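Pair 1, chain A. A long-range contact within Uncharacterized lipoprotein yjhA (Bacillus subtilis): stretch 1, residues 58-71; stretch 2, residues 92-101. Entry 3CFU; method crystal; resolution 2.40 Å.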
# COMPACT_ATOMS: atom_id res chain seq x y z
N ILE A 58 -3.28 -14.36 -8.46
CA ILE A 58 -4.22 -15.21 -9.18
C ILE A 58 -3.71 -15.49 -10.59
O ILE A 58 -4.46 -15.90 -11.47
CB ILE A 58 -5.63 -14.56 -9.27
CG1 ILE A 58 -5.52 -13.16 -9.88
CG2 ILE A 58 -6.27 -14.48 -7.88
CD1 ILE A 58 -6.86 -12.52 -10.13
N GLY A 59 -2.43 -15.23 -10.79
CA GLY A 59 -1.82 -15.49 -12.08
C GLY A 59 -0.90 -16.69 -11.94
O GLY A 59 -0.70 -17.21 -10.84
N GLU A 60 -0.33 -17.15 -13.05
CA GLU A 60 0.59 -18.29 -13.04
C GLU A 60 1.99 -17.90 -12.57
O GLU A 60 2.60 -18.62 -11.78
CB GLU A 60 0.71 -18.90 -14.44
CG GLU A 60 1.72 -20.04 -14.49
CD GLU A 60 1.92 -20.62 -15.88
OE1 GLU A 60 1.53 -19.97 -16.88
OE2 GLU A 60 2.49 -21.74 -15.98
N ASP A 61 2.50 -16.77 -13.05
CA ASP A 61 3.83 -16.31 -12.67
C ASP A 61 3.93 -15.86 -11.22
O ASP A 61 2.98 -15.34 -10.65
CB ASP A 61 4.29 -15.13 -13.52
CG ASP A 61 4.23 -15.41 -14.99
OD1 ASP A 61 4.64 -16.51 -15.39
OD2 ASP A 61 3.80 -14.51 -15.73
N SER A 62 5.11 -16.04 -10.64
CA SER A 62 5.34 -15.60 -9.28
C SER A 62 5.36 -14.07 -9.32
O SER A 62 5.66 -13.48 -10.36
CB SER A 62 6.67 -16.12 -8.75
OG SER A 62 6.84 -15.79 -7.38
N ILE A 63 5.05 -13.45 -8.20
CA ILE A 63 5.03 -12.01 -8.09
C ILE A 63 6.00 -11.55 -7.01
O ILE A 63 6.00 -12.08 -5.90
CB ILE A 63 3.60 -11.48 -7.73
CG1 ILE A 63 2.67 -11.59 -8.95
CG2 ILE A 63 3.69 -10.02 -7.21
CD1 ILE A 63 1.20 -11.16 -8.68
N SER A 64 6.83 -10.57 -7.36
CA SER A 64 7.79 -9.97 -6.43
C SER A 64 7.15 -8.63 -6.08
O SER A 64 7.37 -7.63 -6.77
CB SER A 64 9.14 -9.74 -7.11
OG SER A 64 9.76 -10.96 -7.46
N TYR A 65 6.33 -8.64 -5.03
CA TYR A 65 5.62 -7.44 -4.58
C TYR A 65 6.57 -6.46 -3.93
O TYR A 65 7.57 -6.86 -3.33
CB TYR A 65 4.48 -7.83 -3.62
CG TYR A 65 4.91 -8.38 -2.28
CD1 TYR A 65 5.14 -7.54 -1.19
CD2 TYR A 65 5.05 -9.76 -2.09
CE1 TYR A 65 5.49 -8.04 0.06
CE2 TYR A 65 5.40 -10.28 -0.84
CZ TYR A 65 5.63 -9.42 0.23
OH TYR A 65 5.97 -9.93 1.47
N ASN A 66 6.25 -5.18 -4.04
CA ASN A 66 7.13 -4.14 -3.51
C ASN A 66 6.37 -2.89 -3.05
O ASN A 66 5.36 -2.52 -3.64
CB ASN A 66 8.11 -3.79 -4.62
CG ASN A 66 9.36 -3.13 -4.12
OD1 ASN A 66 9.35 -1.97 -3.70
ND2 ASN A 66 10.47 -3.87 -4.17
N PHE A 67 6.88 -2.23 -2.01
CA PHE A 67 6.23 -1.04 -1.49
C PHE A 67 6.08 0.08 -2.52
O PHE A 67 5.13 0.87 -2.44
CB PHE A 67 6.97 -0.53 -0.23
CG PHE A 67 8.23 0.25 -0.51
CD1 PHE A 67 8.19 1.64 -0.64
CD2 PHE A 67 9.45 -0.40 -0.65
CE1 PHE A 67 9.36 2.37 -0.90
CE2 PHE A 67 10.63 0.33 -0.91
CZ PHE A 67 10.58 1.72 -1.03
N ILE A 68 6.96 0.15 -3.51
CA ILE A 68 6.87 1.21 -4.52
C ILE A 68 5.57 1.20 -5.31
O ILE A 68 5.24 2.16 -6.00
CB ILE A 68 8.04 1.18 -5.54
CG1 ILE A 68 8.06 -0.17 -6.28
CG2 ILE A 68 9.37 1.45 -4.81
CD1 ILE A 68 8.97 -0.19 -7.50
N GLY A 69 4.82 0.11 -5.21
CA GLY A 69 3.58 0.03 -5.96
C GLY A 69 2.46 0.76 -5.27
O GLY A 69 1.32 0.75 -5.74
N PHE A 70 2.77 1.40 -4.15
CA PHE A 70 1.76 2.10 -3.38
C PHE A 70 1.97 3.60 -3.23
O PHE A 70 3.10 4.08 -3.24
CB PHE A 70 1.65 1.47 -2.00
CG PHE A 70 1.22 0.04 -2.03
CD1 PHE A 70 2.15 -0.99 -2.04
CD2 PHE A 70 -0.13 -0.26 -2.12
CE1 PHE A 70 1.75 -2.31 -2.14
CE2 PHE A 70 -0.55 -1.59 -2.22
CZ PHE A 70 0.39 -2.62 -2.23
N ASP A 71 0.88 4.33 -3.06
CA ASP A 71 0.96 5.76 -2.91
C ASP A 71 -0.33 6.32 -2.32
O ASP A 71 -1.42 5.82 -2.61
CB ASP A 71 1.25 6.41 -4.26
CG ASP A 71 1.49 7.90 -4.16
OD1 ASP A 71 1.97 8.35 -3.10
OD2 ASP A 71 1.21 8.62 -5.15
N ILE A 92 5.02 -4.57 8.48
CA ILE A 92 5.42 -3.56 7.51
C ILE A 92 5.59 -4.17 6.12
O ILE A 92 6.43 -5.04 5.92
CB ILE A 92 6.75 -2.89 7.92
CG1 ILE A 92 6.64 -2.31 9.34
CG2 ILE A 92 7.11 -1.80 6.93
CD1 ILE A 92 5.57 -1.25 9.51
N LEU A 93 4.80 -3.70 5.16
CA LEU A 93 4.87 -4.20 3.79
C LEU A 93 6.12 -3.66 3.10
O LEU A 93 6.25 -2.46 2.89
CB LEU A 93 3.62 -3.78 3.01
CG LEU A 93 3.42 -4.35 1.60
CD1 LEU A 93 2.03 -3.98 1.11
CD2 LEU A 93 4.47 -3.80 0.65
N MSE A 94 7.03 -4.55 2.73
CA MSE A 94 8.26 -4.10 2.09
C MSE A 94 8.44 -4.68 0.69
O MSE A 94 8.36 -3.96 -0.31
CB MSE A 94 9.44 -4.47 2.98
CG MSE A 94 10.46 -3.38 3.14
SE MSE A 94 9.70 -1.73 3.88
CE MSE A 94 10.12 -2.04 5.73
N GLY A 95 8.69 -5.99 0.64
CA GLY A 95 8.88 -6.67 -0.62
C GLY A 95 9.01 -8.16 -0.35
O GLY A 95 9.21 -8.56 0.79
N GLY A 96 8.88 -8.97 -1.39
CA GLY A 96 9.01 -10.41 -1.23
C GLY A 96 8.39 -11.13 -2.41
O GLY A 96 7.95 -10.48 -3.37
N THR A 97 8.37 -12.46 -2.36
CA THR A 97 7.77 -13.21 -3.45
C THR A 97 6.41 -13.75 -2.98
O THR A 97 6.22 -14.09 -1.82
CB THR A 97 8.72 -14.37 -3.94
OG1 THR A 97 8.40 -15.60 -3.27
CG2 THR A 97 10.18 -14.01 -3.67
N LEU A 98 5.47 -13.77 -3.92
CA LEU A 98 4.10 -14.22 -3.71
C LEU A 98 3.83 -15.18 -4.86
O LEU A 98 3.49 -14.77 -5.97
CB LEU A 98 3.14 -13.03 -3.77
CG LEU A 98 1.67 -13.25 -3.41
CD1 LEU A 98 1.55 -13.78 -1.98
CD2 LEU A 98 0.90 -11.95 -3.56
N VAL A 99 4.00 -16.47 -4.60
CA VAL A 99 3.79 -17.47 -5.63
C VAL A 99 2.31 -17.59 -5.97
O VAL A 99 1.45 -17.21 -5.18
CB VAL A 99 4.37 -18.82 -5.18
CG1 VAL A 99 4.11 -19.90 -6.24
CG2 VAL A 99 5.87 -18.66 -4.95
N SER A 100 2.02 -18.10 -7.16
CA SER A 100 0.65 -18.25 -7.64
C SER A 100 -0.30 -18.84 -6.61
O SER A 100 0.02 -19.82 -5.96
CB SER A 100 0.63 -19.12 -8.89
OG SER A 100 -0.69 -19.46 -9.24
N GLY A 101 -1.47 -18.22 -6.48
CA GLY A 101 -2.46 -18.70 -5.53
C GLY A 101 -2.29 -18.22 -4.10
O GLY A 101 -3.21 -18.37 -3.29

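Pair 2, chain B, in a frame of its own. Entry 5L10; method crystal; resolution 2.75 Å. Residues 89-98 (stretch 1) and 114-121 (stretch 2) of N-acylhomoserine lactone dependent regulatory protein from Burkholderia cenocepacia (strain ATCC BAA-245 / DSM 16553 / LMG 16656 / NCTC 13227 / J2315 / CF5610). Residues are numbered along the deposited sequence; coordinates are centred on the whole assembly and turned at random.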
# COMPACT_ATOMS: atom_id res chain seq x y z
N PRO B 89 6.40 -0.34 -9.17
CA PRO B 89 5.70 -0.21 -7.89
C PRO B 89 5.43 1.22 -7.44
O PRO B 89 4.61 1.40 -6.53
CB PRO B 89 6.64 -0.91 -6.89
CG PRO B 89 7.84 -1.39 -7.69
CD PRO B 89 7.83 -0.63 -8.97
N ARG B 90 6.06 2.23 -8.04
CA ARG B 90 5.94 3.60 -7.55
C ARG B 90 4.73 4.30 -8.15
O ARG B 90 4.19 3.86 -9.17
CB ARG B 90 7.22 4.37 -7.85
CG ARG B 90 8.44 3.73 -7.22
CD ARG B 90 9.71 4.52 -7.46
NE ARG B 90 9.55 5.93 -7.13
CZ ARG B 90 10.55 6.80 -7.11
NH1 ARG B 90 11.79 6.41 -7.39
NH2 ARG B 90 10.31 8.07 -6.82
N PRO B 91 4.25 5.37 -7.52
CA PRO B 91 3.11 6.10 -8.08
C PRO B 91 3.49 6.84 -9.36
O PRO B 91 4.64 7.21 -9.58
CB PRO B 91 2.74 7.09 -6.97
CG PRO B 91 3.35 6.53 -5.73
CD PRO B 91 4.60 5.86 -6.18
N VAL B 92 2.48 7.05 -10.21
CA VAL B 92 2.64 7.70 -11.50
C VAL B 92 1.90 9.03 -11.48
O VAL B 92 0.67 9.06 -11.29
CB VAL B 92 2.14 6.81 -12.65
CG1 VAL B 92 2.13 7.59 -13.96
CG2 VAL B 92 3.00 5.57 -12.77
N VAL B 93 2.62 10.12 -11.68
CA VAL B 93 2.04 11.45 -11.84
C VAL B 93 1.97 11.75 -13.33
O VAL B 93 2.97 11.61 -14.04
CB VAL B 93 2.87 12.52 -11.10
CG1 VAL B 93 2.22 13.89 -11.24
CG2 VAL B 93 3.02 12.14 -9.63
N TRP B 94 0.80 12.17 -13.80
CA TRP B 94 0.62 12.39 -15.23
C TRP B 94 -0.18 13.66 -15.48
O TRP B 94 -0.91 14.15 -14.61
CB TRP B 94 -0.05 11.19 -15.90
CG TRP B 94 -1.27 10.68 -15.19
CD1 TRP B 94 -1.33 9.64 -14.31
CD2 TRP B 94 -2.61 11.17 -15.33
NE1 TRP B 94 -2.62 9.46 -13.88
CE2 TRP B 94 -3.43 10.38 -14.49
CE3 TRP B 94 -3.19 12.19 -16.08
CZ2 TRP B 94 -4.80 10.59 -14.39
CZ3 TRP B 94 -4.55 12.40 -15.97
CH2 TRP B 94 -5.34 11.61 -15.13
N ASN B 95 -0.03 14.18 -16.70
CA ASN B 95 -0.68 15.40 -17.17
C ASN B 95 -1.23 15.13 -18.56
O ASN B 95 -0.46 14.88 -19.49
CB ASN B 95 0.30 16.58 -17.19
CG ASN B 95 -0.34 17.90 -17.61
OD1 ASN B 95 -1.19 17.95 -18.51
ND2 ASN B 95 0.07 18.98 -16.97
N ALA B 96 -2.56 15.21 -18.71
CA ALA B 96 -3.19 14.86 -19.98
C ALA B 96 -2.69 15.72 -21.13
O ALA B 96 -2.66 15.26 -22.28
CB ALA B 96 -4.71 14.95 -19.85
N PHE B 97 -2.29 16.96 -20.86
CA PHE B 97 -1.78 17.82 -21.93
C PHE B 97 -0.33 17.54 -22.29
O PHE B 97 0.14 18.01 -23.32
CB PHE B 97 -1.92 19.30 -21.54
CG PHE B 97 -3.34 19.75 -21.35
CD1 PHE B 97 -4.19 19.91 -22.43
CD2 PHE B 97 -3.82 20.02 -20.08
CE1 PHE B 97 -5.50 20.33 -22.25
CE2 PHE B 97 -5.12 20.44 -19.89
CZ PHE B 97 -5.96 20.59 -20.97
N ASP B 98 0.39 16.75 -21.48
CA ASP B 98 1.84 16.62 -21.59
C ASP B 98 2.30 15.18 -21.80
O ASP B 98 3.48 14.90 -21.61
CB ASP B 98 2.51 17.22 -20.36
CG ASP B 98 3.59 18.21 -20.71
OD1 ASP B 98 4.47 17.87 -21.53
OD2 ASP B 98 3.56 19.33 -20.17
N MSE B 114 -10.20 15.02 -16.57
CA MSE B 114 -9.17 14.06 -16.18
C MSE B 114 -7.80 14.54 -16.64
O MSE B 114 -7.21 13.97 -17.55
CB MSE B 114 -9.46 12.68 -16.79
CG MSE B 114 -10.79 12.06 -16.40
SE MSE B 114 -10.85 11.39 -14.56
CE MSE B 114 -11.95 12.77 -13.87
N ARG B 115 -7.29 15.60 -16.01
CA ARG B 115 -6.14 16.33 -16.54
C ARG B 115 -4.85 16.10 -15.78
O ARG B 115 -3.82 15.79 -16.39
CB ARG B 115 -6.47 17.83 -16.59
CG ARG B 115 -7.61 18.14 -17.53
CD ARG B 115 -7.96 19.62 -17.58
NE ARG B 115 -8.98 19.87 -18.60
CZ ARG B 115 -9.42 21.07 -18.95
NH1 ARG B 115 -8.94 22.16 -18.38
NH2 ARG B 115 -10.35 21.17 -19.89
N TYR B 116 -4.84 16.25 -14.45
CA TYR B 116 -3.62 16.17 -13.66
C TYR B 116 -3.82 15.11 -12.59
O TYR B 116 -4.53 15.33 -11.60
CB TYR B 116 -3.27 17.53 -13.06
CG TYR B 116 -3.54 18.66 -14.02
CD1 TYR B 116 -2.75 18.83 -15.15
CD2 TYR B 116 -4.58 19.55 -13.80
CE1 TYR B 116 -3.00 19.86 -16.04
CE2 TYR B 116 -4.83 20.58 -14.68
CZ TYR B 116 -4.03 20.74 -15.79
OH TYR B 116 -4.28 21.77 -16.67
N GLY B 117 -3.18 13.96 -12.78
CA GLY B 117 -3.52 12.76 -12.04
C GLY B 117 -2.37 12.18 -11.25
O GLY B 117 -1.20 12.38 -11.59
N TRP B 118 -2.72 11.45 -10.20
CA TRP B 118 -1.80 10.68 -9.38
C TRP B 118 -2.37 9.26 -9.34
O TRP B 118 -3.48 9.06 -8.86
CB TRP B 118 -1.68 11.28 -7.98
CG TRP B 118 -0.72 10.60 -7.05
CD1 TRP B 118 0.55 11.00 -6.77
CD2 TRP B 118 -0.96 9.44 -6.25
NE1 TRP B 118 1.13 10.14 -5.86
CE2 TRP B 118 0.22 9.18 -5.52
CE3 TRP B 118 -2.06 8.58 -6.09
CZ2 TRP B 118 0.33 8.09 -4.64
CZ3 TRP B 118 -1.95 7.51 -5.21
CH2 TRP B 118 -0.76 7.28 -4.50
N SER B 119 -1.63 8.30 -9.89
CA SER B 119 -2.12 6.93 -9.99
C SER B 119 -1.14 5.95 -9.37
O SER B 119 0.07 6.05 -9.58
CB SER B 119 -2.38 6.55 -11.45
OG SER B 119 -3.48 7.26 -11.99
N HIS B 120 -1.67 4.99 -8.61
CA HIS B 120 -0.85 3.94 -8.02
C HIS B 120 -1.54 2.59 -8.13
O HIS B 120 -2.74 2.47 -7.84
CB HIS B 120 -0.52 4.22 -6.55
CG HIS B 120 0.29 3.14 -5.91
ND1 HIS B 120 1.67 3.11 -5.98
CD2 HIS B 120 -0.08 2.03 -5.24
CE1 HIS B 120 2.11 2.04 -5.35
NE2 HIS B 120 1.07 1.37 -4.89
N GLY B 121 -0.78 1.57 -8.52
CA GLY B 121 -1.31 0.23 -8.73
C GLY B 121 -0.89 -0.74 -7.65
O GLY B 121 0.22 -0.65 -7.12
O HOH W 1 2.00 1.85 -9.19

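Both pairs place two short antiparallel strands side by side, with N-to-C directions 152° apart in each case. Superposing N, CA and C of 14 central residues gives an RMSD of 0.9 Å, and the buried areas are nearly equal, 765 Å² in pair 1 and 758 Å² in pair 2. The register matches as well: Ile A63 with Leu A98 and Tyr A65 with Gly A96 in pair 1 correspond to Val B92 with Ser B119 and Trp B94 with Gly B117 in pair 2, all four being hydrogen-bonded pairs.

Bond quality differs within this common ladder. In pair 2 all four backbone bonds of these bridges have N-H...acceptor angles of at least 163°; Trp B94 N to Gly B117 O, for example, is 3.0 Å at 165°. At the equivalent place in pair 1, Tyr A65 N to Gly A96 O is also 3.0 Å, but its 121° angle makes the bond weak, and Gly A96 N lies 3.2 Å from Tyr A65 O. One further backbone bond extends both ladders, from Phe A67 N to Met A94 O (2.8 Å) and from Ala B96 N to Arg B115 O (2.7 Å).

The clearest shared solution is an aromatic residue laid over a glycine. Tyr A65 and Trp B94 match, both with chi1 in the p well, which brings each ring back across the partner strand. Gly A96 CA sits 4.0 Å from the centroid of the Tyr A65 ring, 28° off its normal; Gly B117 CA sits 3.5 Å from the centroid of the Trp B94 six-membered ring, 17° off. The glycines leave room for these rings: an ideal CB would be 2.9 Å from Tyr A65 OH in pair 1 and 1.9 Å from Trp B94 CZ2 in pair 2. Gly A96 has a second reason, since its backbone angles alone call for glycine.

On the same face, Ile A63 and Val B92 nearly coincide, their side-chain centres 0.5 Å apart. Across from them, Leu A98 and Ser B119 have CA atoms only 0.1 Å apart but different chemistry. Leu A98 packs through CB against Ile A63 CB (4.3 Å) and Tyr A65 CD2 (4.1 Å). Ser B119 instead offers OG to Trp B94 NE1, a hydrogen bond of 3.0 Å at 176° and near the ring plane, so the indole is held at its edge as well as over its face.

Beyond the glycine, Leu A93 and Met B114 match more loosely (CA atoms 1.8 Å apart, side-chain centres 5.4 Å). The end of Leu A93 turns inward: CD2 is 4.2 Å from Tyr A65 CD1 at the ring edge, and CD1 is 3.7 Å from Phe A70 CE1. The end of Met B114, a selenomethionine, leads away, and the larger indole reaches its backbone instead, with Trp B94 CZ3 3.5 Å from Met B114 O. Pair 1 therefore surrounds a tyrosine with leucines, whereas pair 2 combines a tryptophan with a serine hydroxyl and backbone carbonyl.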